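Local coordinates for protein succinate-semialdehyde dehydrogenase (Synechococcus sp., PDB 4ITA) that oxidises succinic semialdehyde to succinate as a member of the aldehyde dehydrogenase family, probably with NADP+ as hydride acceptor, at residues 125-130 / 193-198; 155-158 / 164-167; 204-209 / 214-219; 208-213 / 430-435. One frame throughout, in Å; residues are numbered along the deposited sequence.

Contact 1 (125-130 / 193-198); sequences ILLAVM and EQVIKD. With NDP (NADPH dihydro-nicotinamide-adenine-dinucleotide phosphate), chain C; EDO (1,2-ethanediol), chain N.
L127 projects from strand 125-129 toward helix 193-197 and sets both of its methyls against it. L127 CD2 carries the closest touch, lying 3.6 Å from I196 CG1, and it also meets V195 CG1 at 4.0 Å. L127 CD1 sits the same 4.0 Å from V195 CG1, so this one methyl of the valine is straddled by the two ends of the leucine fork. V195 presents CG1 because that branch lies anti to the backbone N (chi1 -175°), which turns that methyl toward L127, while I196 offers the flank of its chain at CG1. The three side chains are buried and wholly apolar here, and no hydrogen bond passes between the segments; I27 of helix 24-41 also packs on V195.

The outer turn of the helix is looser and reaches solvent. E193 points away from the strand, and E193 OE2 takes K197 NZ in a salt bridge of 2.8 Å through the anti lone pair, one helical turn along. Q194 OE1 has a weak bond from an ethanediol, while its NE2 is held by the carbonyl of P24.

Farther along the strand, V129 CG1 lies 3.3 Å from O4B of the NADPH adenosine ribose, and M130 O accepts a bond of 2.8 Å from O3B of the same sugar. On the opposite face of the sheet, L126 and A128 lean on F142 of helix 137-149. Helices on both faces of a largely parallel sheet, with the dinucleotide at the C-terminal ends of the strands, are typical of the Rossmann-type cofactor domain of aldehyde dehydrogenases.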
# COMPACT_ATOMS: atom_id res chain seq x y z
N ILE A 125 6.44 12.82 -7.98
CA ILE A 125 5.38 13.67 -7.46
C ILE A 125 4.35 12.86 -6.66
O ILE A 125 3.75 11.92 -7.17
CB ILE A 125 4.63 14.40 -8.58
CG1 ILE A 125 5.58 15.21 -9.47
CG2 ILE A 125 3.55 15.30 -8.00
CD1 ILE A 125 4.89 15.78 -10.72
N LEU A 126 4.15 13.28 -5.41
CA LEU A 126 3.10 12.75 -4.54
C LEU A 126 1.97 13.77 -4.44
O LEU A 126 2.20 14.94 -4.14
CB LEU A 126 3.67 12.48 -3.14
CG LEU A 126 2.71 12.14 -1.99
CD1 LEU A 126 2.00 10.80 -2.23
CD2 LEU A 126 3.47 12.10 -0.68
N LEU A 127 0.74 13.32 -4.70
CA LEU A 127 -0.45 14.10 -4.41
C LEU A 127 -0.90 13.83 -2.99
O LEU A 127 -1.02 12.68 -2.59
CB LEU A 127 -1.58 13.72 -5.37
CG LEU A 127 -3.00 14.16 -4.95
CD1 LEU A 127 -3.17 15.66 -4.95
CD2 LEU A 127 -4.02 13.52 -5.87
N ALA A 128 -1.17 14.90 -2.25
CA ALA A 128 -1.79 14.79 -0.93
C ALA A 128 -3.10 15.56 -0.89
O ALA A 128 -3.17 16.73 -1.28
CB ALA A 128 -0.87 15.32 0.12
N VAL A 129 -4.14 14.89 -0.40
CA VAL A 129 -5.45 15.51 -0.18
C VAL A 129 -5.69 15.53 1.32
O VAL A 129 -5.65 14.48 1.97
CB VAL A 129 -6.57 14.73 -0.89
CG1 VAL A 129 -7.94 15.31 -0.54
CG2 VAL A 129 -6.34 14.74 -2.40
N MET A 130 -5.91 16.72 1.87
CA MET A 130 -5.92 16.91 3.32
C MET A 130 -7.19 17.59 3.82
O MET A 130 -7.86 18.30 3.07
CB MET A 130 -4.68 17.72 3.74
CG MET A 130 -3.37 16.95 3.57
SD MET A 130 -3.11 15.55 4.72
CE MET A 130 -2.53 14.27 3.59
N GLU A 193 -9.21 14.48 -9.85
CA GLU A 193 -9.09 13.41 -10.83
C GLU A 193 -8.00 13.71 -11.88
O GLU A 193 -7.22 12.83 -12.24
CB GLU A 193 -10.45 13.12 -11.49
CG GLU A 193 -10.40 12.09 -12.61
CD GLU A 193 -11.78 11.64 -13.07
OE1 GLU A 193 -12.78 11.94 -12.38
OE2 GLU A 193 -11.85 10.97 -14.11
N GLN A 194 -7.96 14.95 -12.38
CA GLN A 194 -6.91 15.33 -13.33
C GLN A 194 -5.52 15.06 -12.76
O GLN A 194 -4.64 14.56 -13.46
CB GLN A 194 -7.01 16.81 -13.69
CG GLN A 194 -5.88 17.28 -14.60
CD GLN A 194 -5.87 18.78 -14.81
OE1 GLN A 194 -6.81 19.47 -14.44
NE2 GLN A 194 -4.80 19.28 -15.41
N VAL A 195 -5.33 15.38 -11.49
CA VAL A 195 -4.04 15.20 -10.85
C VAL A 195 -3.68 13.71 -10.75
O VAL A 195 -2.59 13.30 -11.15
CB VAL A 195 -3.99 15.88 -9.49
CG1 VAL A 195 -2.59 15.77 -8.90
CG2 VAL A 195 -4.36 17.35 -9.62
N ILE A 196 -4.61 12.90 -10.26
CA ILE A 196 -4.36 11.46 -10.14
C ILE A 196 -4.06 10.81 -11.49
O ILE A 196 -3.23 9.89 -11.58
CB ILE A 196 -5.57 10.74 -9.49
CG1 ILE A 196 -5.80 11.25 -8.07
CG2 ILE A 196 -5.39 9.22 -9.52
CD1 ILE A 196 -7.12 10.82 -7.48
N LYS A 197 -4.74 11.28 -12.54
CA LYS A 197 -4.57 10.70 -13.87
C LYS A 197 -3.34 11.22 -14.61
O LYS A 197 -2.99 10.70 -15.68
CB LYS A 197 -5.82 10.94 -14.73
CG LYS A 197 -6.97 10.03 -14.35
CD LYS A 197 -8.18 10.25 -15.24
CE LYS A 197 -9.19 9.14 -15.04
NZ LYS A 197 -10.42 9.38 -15.85
N ASP A 198 -2.68 12.24 -14.08
CA ASP A 198 -1.52 12.80 -14.77
C ASP A 198 -0.36 11.81 -14.67
O ASP A 198 -0.06 11.32 -13.59
CB ASP A 198 -1.12 14.14 -14.16
CG ASP A 198 -0.05 14.83 -14.98
OD1 ASP A 198 1.14 14.49 -14.82
OD2 ASP A 198 -0.40 15.70 -15.80
PA NDP C . -13.83 15.34 3.55
O1A NDP C . -13.51 13.93 3.14
O2A NDP C . -15.15 15.95 3.16
O5B NDP C . -12.68 16.30 2.99
C5B NDP C . -11.29 16.01 3.16
C4B NDP C . -10.50 16.42 1.93
O4B NDP C . -10.92 15.61 0.82
C3B NDP C . -10.75 17.86 1.49
O3B NDP C . -9.56 18.36 0.87
C2B NDP C . -11.84 17.71 0.45
O2B NDP C . -11.88 18.78 -0.49
C1B NDP C . -11.35 16.46 -0.24
N9A NDP C . -12.39 15.70 -0.97
C8A NDP C . -13.67 15.49 -0.62
N7A NDP C . -14.28 14.71 -1.54
C5A NDP C . -13.36 14.39 -2.47
C6A NDP C . -13.32 13.61 -3.71
N6A NDP C . -14.43 12.97 -4.14
N1A NDP C . -12.15 13.56 -4.38
C2A NDP C . -11.05 14.19 -3.96
N3A NDP C . -11.01 14.93 -2.84
C4A NDP C . -12.12 15.05 -2.08
O3 NDP C . -13.60 15.32 5.16
PN NDP C . -14.30 16.11 6.40
O1N NDP C . -15.80 16.19 6.23
O2N NDP C . -13.49 17.34 6.66
O5D NDP C . -14.02 15.07 7.60
C5D NDP C . -12.69 14.81 8.03
C4D NDP C . -12.46 13.31 8.12
O4D NDP C . -11.05 13.04 8.16
C3D NDP C . -13.04 12.69 9.37
O3D NDP C . -13.68 11.45 9.06
C2D NDP C . -11.80 12.52 10.23
O2D NDP C . -12.01 11.52 11.22
C1D NDP C . -10.77 12.10 9.20
N1N NDP C . -9.42 12.28 9.74
C2N NDP C . -8.51 11.30 9.61
C3N NDP C . -7.42 11.24 10.48
C7N NDP C . -6.37 10.18 10.35
O7N NDP C . -5.19 10.52 10.42
N7N NDP C . -6.72 8.91 10.17
C4N NDP C . -7.28 12.24 11.61
C5N NDP C . -8.03 13.45 11.29
C6N NDP C . -9.07 13.42 10.37
P2B NDP C . -12.97 19.95 -0.39
O1X NDP C . -12.63 20.80 -1.57
O2X NDP C . -14.33 19.29 -0.50
O3X NDP C . -12.77 20.66 0.92
C1 EDO N . -10.11 18.56 -16.11
O1 EDO N . -8.83 18.20 -16.62
C2 EDO N . -11.00 17.33 -16.12
O2 EDO N . -10.51 16.31 -15.23

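Contact 2 (155-158 / 164-167). With NDP (NADPH dihydro-nicotinamide-adenine-dinucleotide phosphate), chain C.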
# COMPACT_ATOMS: atom_id res chain seq x y z
N LEU A 155 -0.25 19.64 -2.95
CA LEU A 155 -1.25 19.58 -1.90
C LEU A 155 -2.59 20.11 -2.38
O LEU A 155 -2.67 21.25 -2.83
CB LEU A 155 -0.81 20.42 -0.70
CG LEU A 155 -1.86 20.72 0.37
CD1 LEU A 155 -2.31 19.47 1.12
CD2 LEU A 155 -1.35 21.79 1.34
N LYS A 156 -3.63 19.29 -2.27
CA LYS A 156 -5.00 19.78 -2.38
C LYS A 156 -5.57 19.78 -0.97
O LYS A 156 -5.89 18.74 -0.40
CB LYS A 156 -5.84 18.90 -3.32
CG LYS A 156 -7.28 19.38 -3.51
CD LYS A 156 -8.29 18.64 -2.61
CE LYS A 156 -9.73 19.14 -2.83
NZ LYS A 156 -9.96 20.52 -2.28
N HIS A 157 -5.63 20.97 -0.38
CA HIS A 157 -6.15 21.13 0.96
C HIS A 157 -7.66 21.32 0.89
O HIS A 157 -8.24 21.49 -0.19
CB HIS A 157 -5.48 22.31 1.67
CG HIS A 157 -5.22 22.08 3.13
ND1 HIS A 157 -6.03 21.29 3.91
CD2 HIS A 157 -4.24 22.55 3.94
CE1 HIS A 157 -5.56 21.27 5.14
NE2 HIS A 157 -4.48 22.02 5.19
N ALA A 158 -8.30 21.29 2.04
CA ALA A 158 -9.74 21.51 2.12
C ALA A 158 -10.06 22.92 1.62
O ALA A 158 -9.27 23.86 1.81
CB ALA A 158 -10.20 21.33 3.55
N CYS A 164 -4.44 28.65 5.29
CA CYS A 164 -3.54 27.66 5.88
C CYS A 164 -2.71 26.98 4.81
O CYS A 164 -1.50 26.83 4.95
CB CYS A 164 -4.32 26.60 6.68
SG CYS A 164 -5.10 27.20 8.19
N ALA A 165 -3.38 26.59 3.73
CA ALA A 165 -2.70 25.91 2.63
C ALA A 165 -1.61 26.79 2.01
O ALA A 165 -0.49 26.33 1.75
CB ALA A 165 -3.72 25.48 1.60
N LEU A 166 -1.91 28.07 1.79
CA LEU A 166 -0.92 28.99 1.25
C LEU A 166 0.21 29.24 2.25
O LEU A 166 1.38 29.35 1.86
CB LEU A 166 -1.58 30.31 0.85
CG LEU A 166 -2.56 30.18 -0.31
CD1 LEU A 166 -3.39 31.44 -0.46
CD2 LEU A 166 -1.83 29.85 -1.61
N ALA A 167 -0.12 29.31 3.53
CA ALA A 167 0.89 29.51 4.56
C ALA A 167 1.91 28.37 4.61
O ALA A 167 3.10 28.61 4.79
CB ALA A 167 0.25 29.72 5.93
PA NDP C . -13.83 15.34 3.55
O1A NDP C . -13.51 13.93 3.14
O2A NDP C . -15.15 15.95 3.16
O5B NDP C . -12.68 16.30 2.99
C5B NDP C . -11.29 16.01 3.16
C4B NDP C . -10.50 16.42 1.93
O4B NDP C . -10.92 15.61 0.82
C3B NDP C . -10.75 17.86 1.49
O3B NDP C . -9.56 18.36 0.87
C2B NDP C . -11.84 17.71 0.45
O2B NDP C . -11.88 18.78 -0.49
C1B NDP C . -11.35 16.46 -0.24
N9A NDP C . -12.39 15.70 -0.97
C8A NDP C . -13.67 15.49 -0.62
N7A NDP C . -14.28 14.71 -1.54
C5A NDP C . -13.36 14.39 -2.47
C6A NDP C . -13.32 13.61 -3.71
N6A NDP C . -14.43 12.97 -4.14
N1A NDP C . -12.15 13.56 -4.38
C2A NDP C . -11.05 14.19 -3.96
N3A NDP C . -11.01 14.93 -2.84
C4A NDP C . -12.12 15.05 -2.08
O3 NDP C . -13.60 15.32 5.16
PN NDP C . -14.30 16.11 6.40
O1N NDP C . -15.80 16.19 6.23
O2N NDP C . -13.49 17.34 6.66
O5D NDP C . -14.02 15.07 7.60
C5D NDP C . -12.69 14.81 8.03
C4D NDP C . -12.46 13.31 8.12
O4D NDP C . -11.05 13.04 8.16
C3D NDP C . -13.04 12.69 9.37
O3D NDP C . -13.68 11.45 9.06
C2D NDP C . -11.80 12.52 10.23
O2D NDP C . -12.01 11.52 11.22
C1D NDP C . -10.77 12.10 9.20
N1N NDP C . -9.42 12.28 9.74
C2N NDP C . -8.51 11.30 9.61
C3N NDP C . -7.42 11.24 10.48
C7N NDP C . -6.37 10.18 10.35
O7N NDP C . -5.19 10.52 10.42
N7N NDP C . -6.72 8.91 10.17
C4N NDP C . -7.28 12.24 11.61
C5N NDP C . -8.03 13.45 11.29
C6N NDP C . -9.07 13.42 10.37
P2B NDP C . -12.97 19.95 -0.39
O1X NDP C . -12.63 20.80 -1.57
O2X NDP C . -14.33 19.29 -0.50
O3X NDP C . -12.77 20.66 0.92
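H157 has an unusual first torsion, chi1 -143°, well off a staggered position, and it swings the imidazole alongside helix 164-167 so that CB and the CD2 side of the ring lie against the methyl of A165. That methyl, A165 CB, touches H157 CB at 3.6 Å and H157 CD2 at 3.8 Å. L155 adds a lighter touch through CD2. The H157 and A165 CA atoms are 6.1 Å apart where helix 162-175 packs on the end of strand 152-156 in this beta-alpha-beta unit.

Two polar contacts fix the ring's rotation: A158 N donates to H157 ND1 at 2.9 Å, with 148° at the hydrogen, and NE2 meets the carbonyl of P135. K156 leaves the strand on the other side. Bends at chi2 (-98°) and chi4 bring K156 NZ to NADPH O1X, 2.8 Å away on the 2'-phosphate, and to a weaker bond with O2B. K156 NZ also donates to H157 O at 2.9 Å and to the carbonyl of I187.

With ND1 accepting and NE2 facing a carbonyl, the histidine is probably neutral with its proton on NE2, while the lysine brings a positive charge that would favour binding of the 2'-phosphate that distinguishes NADPH.

Contact 3 (204-209 / 214-219). With NDP (NADPH dihydro-nicotinamide-adenine-dinucleotide phosphate), chain C.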
# COMPACT_ATOMS: atom_id res chain seq x y z
N ALA A 204 -0.53 8.78 -4.31
CA ALA A 204 -1.46 9.70 -3.67
C ALA A 204 -1.79 9.28 -2.25
O ALA A 204 -1.92 8.09 -1.95
CB ALA A 204 -2.73 9.83 -4.49
N THR A 205 -1.93 10.27 -1.39
CA THR A 205 -2.29 10.05 -0.00
C THR A 205 -3.48 10.95 0.35
O THR A 205 -3.57 12.10 -0.11
CB THR A 205 -1.08 10.29 0.92
OG1 THR A 205 -1.39 9.87 2.25
CG2 THR A 205 -0.64 11.75 0.92
N LEU A 206 -4.42 10.41 1.12
CA LEU A 206 -5.57 11.20 1.54
C LEU A 206 -5.87 10.98 3.01
O LEU A 206 -5.89 9.84 3.49
CB LEU A 206 -6.81 10.87 0.70
CG LEU A 206 -8.08 11.66 0.99
CD1 LEU A 206 -8.90 11.89 -0.28
CD2 LEU A 206 -8.98 10.97 2.04
N THR A 207 -6.09 12.08 3.71
CA THR A 207 -6.65 12.08 5.05
C THR A 207 -8.01 12.76 4.95
O THR A 207 -8.12 13.87 4.41
CB THR A 207 -5.73 12.81 6.03
OG1 THR A 207 -4.46 12.14 6.06
CG2 THR A 207 -6.33 12.83 7.43
N GLY A 208 -9.06 12.10 5.42
CA GLY A 208 -10.40 12.61 5.21
C GLY A 208 -11.47 11.58 5.46
O GLY A 208 -11.25 10.60 6.17
N SER A 209 -12.65 11.81 4.89
CA SER A 209 -13.79 10.93 5.07
C SER A 209 -13.76 9.78 4.08
O SER A 209 -13.03 9.81 3.08
CB SER A 209 -15.08 11.71 4.88
OG SER A 209 -15.27 12.00 3.51
N ALA A 214 -12.51 6.77 -0.91
CA ALA A 214 -12.98 5.83 -1.92
C ALA A 214 -12.78 6.39 -3.33
O ALA A 214 -12.39 5.67 -4.25
CB ALA A 214 -14.44 5.49 -1.70
N SER A 215 -13.07 7.68 -3.50
CA SER A 215 -12.90 8.33 -4.79
C SER A 215 -11.43 8.35 -5.20
O SER A 215 -11.07 7.90 -6.30
CB SER A 215 -13.47 9.74 -4.74
OG SER A 215 -13.36 10.37 -6.00
N LEU A 216 -10.57 8.85 -4.32
CA LEU A 216 -9.15 8.93 -4.64
C LEU A 216 -8.53 7.56 -4.87
O LEU A 216 -7.78 7.36 -5.83
CB LEU A 216 -8.41 9.70 -3.55
CG LEU A 216 -6.89 9.83 -3.73
CD1 LEU A 216 -6.41 11.25 -3.41
CD2 LEU A 216 -6.15 8.82 -2.84
N ALA A 217 -8.85 6.61 -4.00
CA ALA A 217 -8.23 5.29 -4.09
C ALA A 217 -8.71 4.49 -5.29
O ALA A 217 -7.93 3.76 -5.91
CB ALA A 217 -8.43 4.50 -2.80
N SER A 218 -9.99 4.62 -5.64
CA SER A 218 -10.50 3.92 -6.83
C SER A 218 -9.85 4.48 -8.09
O SER A 218 -9.44 3.71 -8.97
CB SER A 218 -12.03 3.96 -6.89
OG SER A 218 -12.53 5.28 -7.02
N LEU A 219 -9.71 5.80 -8.17
CA LEU A 219 -9.06 6.44 -9.31
C LEU A 219 -7.58 6.06 -9.40
O LEU A 219 -7.08 5.74 -10.48
CB LEU A 219 -9.21 7.97 -9.25
CG LEU A 219 -10.61 8.54 -9.52
CD1 LEU A 219 -10.65 10.02 -9.16
CD2 LEU A 219 -11.03 8.33 -10.98
PA NDP C . -13.83 15.34 3.55
O1A NDP C . -13.51 13.93 3.14
O2A NDP C . -15.15 15.95 3.16
O5B NDP C . -12.68 16.30 2.99
C5B NDP C . -11.29 16.01 3.16
C4B NDP C . -10.50 16.42 1.93
O4B NDP C . -10.92 15.61 0.82
C3B NDP C . -10.75 17.86 1.49
O3B NDP C . -9.56 18.36 0.87
C2B NDP C . -11.84 17.71 0.45
O2B NDP C . -11.88 18.78 -0.49
C1B NDP C . -11.35 16.46 -0.24
N9A NDP C . -12.39 15.70 -0.97
C8A NDP C . -13.67 15.49 -0.62
N7A NDP C . -14.28 14.71 -1.54
C5A NDP C . -13.36 14.39 -2.47
C6A NDP C . -13.32 13.61 -3.71
N6A NDP C . -14.43 12.97 -4.14
N1A NDP C . -12.15 13.56 -4.38
C2A NDP C . -11.05 14.19 -3.96
N3A NDP C . -11.01 14.93 -2.84
C4A NDP C . -12.12 15.05 -2.08
O3 NDP C . -13.60 15.32 5.16
PN NDP C . -14.30 16.11 6.40
O1N NDP C . -15.80 16.19 6.23
O2N NDP C . -13.49 17.34 6.66
O5D NDP C . -14.02 15.07 7.60
C5D NDP C . -12.69 14.81 8.03
C4D NDP C . -12.46 13.31 8.12
O4D NDP C . -11.05 13.04 8.16
C3D NDP C . -13.04 12.69 9.37
O3D NDP C . -13.68 11.45 9.06
C2D NDP C . -11.80 12.52 10.23
O2D NDP C . -12.01 11.52 11.22
C1D NDP C . -10.77 12.10 9.20
N1N NDP C . -9.42 12.28 9.74
C2N NDP C . -8.51 11.30 9.61
C3N NDP C . -7.42 11.24 10.48
C7N NDP C . -6.37 10.18 10.35
O7N NDP C . -5.19 10.52 10.42
N7N NDP C . -6.72 8.91 10.17
C4N NDP C . -7.28 12.24 11.61
C5N NDP C . -8.03 13.45 11.29
C6N NDP C . -9.07 13.42 10.37
P2B NDP C . -12.97 19.95 -0.39
O1X NDP C . -12.63 20.80 -1.57
O2X NDP C . -14.33 19.29 -0.50
O3X NDP C . -12.77 20.66 0.92
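O1A of the NADPH adenosine-side phosphate is gripped twice by S209: the hydroxyl OG donates to it at 2.6 Å, and the backbone N at 2.9 Å in a nearly straight bond (161° at the hydrogen). The serine can use both because chi1 of 73° tucks OG between its backbone N and carbonyl carbon, on the same side as the phosphate. S209 is the N-cap of helix 210-222, which starts directly after it. Just before, G208 CA comes within 3.1 Å of NADPH O4D, with no side chain to press on the cofactor, and the methyl CG2 of T207 rests 3.4 Å from C2N of the nicotinamide.

Behind this polar end the helix folds back antiparallel over its own strand, the short axes 9.0 Å apart at 167°. L216 carries the packing. L216 CD2 lies 3.9 Å from A204 CB, and L216 CB 4.0 Å from L206 CD1; the two leucine side chains run antiparallel, each passing alongside the other. V129 of the neighbouring strand and I196 of helix 192-197 also touch L216. Another flank of the helix meets the second subunit, where A217 packs on G221 of that chain and A214 and S218 on its Q222.

With the helix packed this way, its N-terminus faces the pyrophosphate, and the helix dipole would be expected to favour the negative charge that S209 already holds by two hydrogen bonds.

Contact 4 (208-213 / 430-435); sequences GSEPAG and TKRSGY. With NDP (NADPH dihydro-nicotinamide-adenine-dinucleotide phosphate), chain C; EDO (1,2-ethanediol), chain M.
E210 and R432 meet through a salt bridge, which is also the one direct hydrogen bond between the segments: R432 NH1 donates to E210 OE2 at 2.8 Å. The bond is somewhat bent, 145° at the hydrogen. It arrives on the syn side of OE2 but 34° out of the carboxylate plane, and the two flat groups are turned 37° against each other. An extended glutamate chain and an arginine bent at chi2 bring the charges together, and the arginine's CD passes close by the carboxylate, R432 CD 3.4 Å from E210 OE2.

The second kind of link is water-mediated. One water donates to E210 OE1 at 2.8 Å and to R432 O at 2.7 Å, so each carboxylate oxygen has its own connection to the arginine. That water also bonds O1 of an ethanediol, probably from the crystallisation liquor, whose O2 accepts from E210 N at 3.1 Å.

A third group is intersubunit: R432 NH2 makes a salt bridge to E223 of the second subunit, and I224 of that chain packs on both E210 and R432.

In the fold, E210 opens helix 210-222, whose A212 methyl borders the cofactor. R432 lies just ahead of strand 434-435, which pairs antiparallel with strand 227-230; that strand follows the helix in the chain and runs alongside strand 201-207.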
# COMPACT_ATOMS: atom_id res chain seq x y z
N GLY A 208 -9.06 12.10 5.42
CA GLY A 208 -10.40 12.61 5.21
C GLY A 208 -11.47 11.58 5.46
O GLY A 208 -11.25 10.60 6.17
N SER A 209 -12.65 11.81 4.89
CA SER A 209 -13.79 10.93 5.07
C SER A 209 -13.76 9.78 4.08
O SER A 209 -13.03 9.81 3.08
CB SER A 209 -15.08 11.71 4.88
OG SER A 209 -15.27 12.00 3.51
N GLU A 210 -14.58 8.77 4.33
CA GLU A 210 -14.63 7.61 3.46
C GLU A 210 -15.00 7.91 2.00
O GLU A 210 -14.36 7.36 1.10
CB GLU A 210 -15.55 6.52 4.02
CG GLU A 210 -15.49 5.25 3.19
CD GLU A 210 -16.23 4.10 3.82
OE1 GLU A 210 -16.35 4.07 5.06
OE2 GLU A 210 -16.68 3.22 3.05
N PRO A 211 -16.02 8.75 1.74
CA PRO A 211 -16.30 8.98 0.31
C PRO A 211 -15.14 9.62 -0.44
O PRO A 211 -14.88 9.26 -1.60
CB PRO A 211 -17.52 9.91 0.34
CG PRO A 211 -18.16 9.67 1.66
CD PRO A 211 -17.02 9.39 2.61
N ALA A 212 -14.42 10.53 0.21
CA ALA A 212 -13.24 11.13 -0.41
C ALA A 212 -12.16 10.08 -0.66
O ALA A 212 -11.59 10.00 -1.75
CB ALA A 212 -12.70 12.25 0.47
N GLY A 213 -11.88 9.25 0.34
CA GLY A 213 -10.89 8.20 0.20
C GLY A 213 -11.25 7.18 -0.86
O GLY A 213 -10.40 6.77 -1.66
N THR A 430 -7.32 0.64 10.42
CA THR A 430 -7.68 -0.65 9.86
C THR A 430 -9.16 -0.60 9.53
O THR A 430 -9.83 0.40 9.81
CB THR A 430 -7.44 -1.80 10.84
OG1 THR A 430 -8.35 -1.69 11.95
CG2 THR A 430 -6.04 -1.77 11.36
N LYS A 431 -9.66 -1.66 8.92
CA LYS A 431 -11.07 -1.72 8.55
C LYS A 431 -11.40 -0.49 7.69
O LYS A 431 -10.62 -0.12 6.81
CB LYS A 431 -11.95 -1.85 9.80
CG LYS A 431 -11.68 -3.14 10.58
CD LYS A 431 -12.27 -3.14 11.99
CE LYS A 431 -13.78 -3.01 11.98
NZ LYS A 431 -14.35 -3.29 13.33
N ARG A 432 -12.54 0.16 7.93
CA ARG A 432 -12.92 1.28 7.08
C ARG A 432 -12.21 2.58 7.47
O ARG A 432 -12.47 3.62 6.85
CB ARG A 432 -14.44 1.45 7.06
CG ARG A 432 -15.17 0.33 6.33
CD ARG A 432 -15.32 0.62 4.85
NE ARG A 432 -15.70 -0.58 4.10
CZ ARG A 432 -16.18 -0.56 2.86
NH1 ARG A 432 -16.35 0.59 2.23
NH2 ARG A 432 -16.49 -1.70 2.25
N SER A 433 -11.31 2.52 8.44
CA SER A 433 -10.51 3.70 8.80
C SER A 433 -9.30 3.89 7.90
O SER A 433 -8.57 4.86 8.04
CB SER A 433 -10.06 3.62 10.26
OG SER A 433 -11.17 3.71 11.12
N GLY A 434 -9.08 2.95 6.98
CA GLY A 434 -8.00 3.10 6.02
C GLY A 434 -6.93 2.03 6.12
O GLY A 434 -7.13 0.95 6.67
N TYR A 435 -5.78 2.36 5.55
CA TYR A 435 -4.64 1.44 5.48
C TYR A 435 -3.38 2.25 5.24
O TYR A 435 -3.43 3.41 4.79
CB TYR A 435 -4.83 0.40 4.37
CG TYR A 435 -5.19 1.01 3.03
CD1 TYR A 435 -6.50 0.98 2.56
CD2 TYR A 435 -4.23 1.64 2.25
CE1 TYR A 435 -6.83 1.55 1.33
CE2 TYR A 435 -4.55 2.22 1.03
CZ TYR A 435 -5.85 2.17 0.58
OH TYR A 435 -6.21 2.73 -0.63
PA NDP C . -13.83 15.34 3.55
O1A NDP C . -13.51 13.93 3.14
O2A NDP C . -15.15 15.95 3.16
O5B NDP C . -12.68 16.30 2.99
C5B NDP C . -11.29 16.01 3.16
C4B NDP C . -10.50 16.42 1.93
O4B NDP C . -10.92 15.61 0.82
C3B NDP C . -10.75 17.86 1.49
O3B NDP C . -9.56 18.36 0.87
C2B NDP C . -11.84 17.71 0.45
O2B NDP C . -11.88 18.78 -0.49
C1B NDP C . -11.35 16.46 -0.24
N9A NDP C . -12.39 15.70 -0.97
C8A NDP C . -13.67 15.49 -0.62
N7A NDP C . -14.28 14.71 -1.54
C5A NDP C . -13.36 14.39 -2.47
C6A NDP C . -13.32 13.61 -3.71
N6A NDP C . -14.43 12.97 -4.14
N1A NDP C . -12.15 13.56 -4.38
C2A NDP C . -11.05 14.19 -3.96
N3A NDP C . -11.01 14.93 -2.84
C4A NDP C . -12.12 15.05 -2.08
O3 NDP C . -13.60 15.32 5.16
PN NDP C . -14.30 16.11 6.40
O1N NDP C . -15.80 16.19 6.23
O2N NDP C . -13.49 17.34 6.66
O5D NDP C . -14.02 15.07 7.60
C5D NDP C . -12.69 14.81 8.03
C4D NDP C . -12.46 13.31 8.12
O4D NDP C . -11.05 13.04 8.16
C3D NDP C . -13.04 12.69 9.37
O3D NDP C . -13.68 11.45 9.06
C2D NDP C . -11.80 12.52 10.23
O2D NDP C . -12.01 11.52 11.22
C1D NDP C . -10.77 12.10 9.20
N1N NDP C . -9.42 12.28 9.74
C2N NDP C . -8.51 11.30 9.61
C3N NDP C . -7.42 11.24 10.48
C7N NDP C . -6.37 10.18 10.35
O7N NDP C . -5.19 10.52 10.42
N7N NDP C . -6.72 8.91 10.17
C4N NDP C . -7.28 12.24 11.61
C5N NDP C . -8.03 13.45 11.29
C6N NDP C . -9.07 13.42 10.37
P2B NDP C . -12.97 19.95 -0.39
O1X NDP C . -12.63 20.80 -1.57
O2X NDP C . -14.33 19.29 -0.50
O3X NDP C . -12.77 20.66 0.92
C1 EDO M . -15.36 8.54 8.27
O1 EDO M . -14.36 8.00 7.40
C2 EDO M . -16.74 8.30 7.64
O2 EDO M . -16.84 8.96 6.38
O HOH W 1 -14.67 5.19 7.00

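How the contacts relate
All four contacts reach the same mixed sheet, and all touch NADPH. Contacts 1 and 2 share neighbouring strands: A128 O meets K156 N at 2.8 Å, and their segments hold the adenosine ribose and its 2'-phosphate respectively. On the other edge of strand 115-129, contact 3 joins contact 1 through L127 O and T205 N, 2.8 Å apart, while V129 CG2 meets L216 CD1 at 3.6 Å. Contacts 3 and 4 share G208 and S209 at the pyrophosphate, with centres about 8 Å apart, and both reach the second subunit. Contacts 2 and 4, their centres about 20 Å apart, do not touch, yet the same dinucleotide spans them.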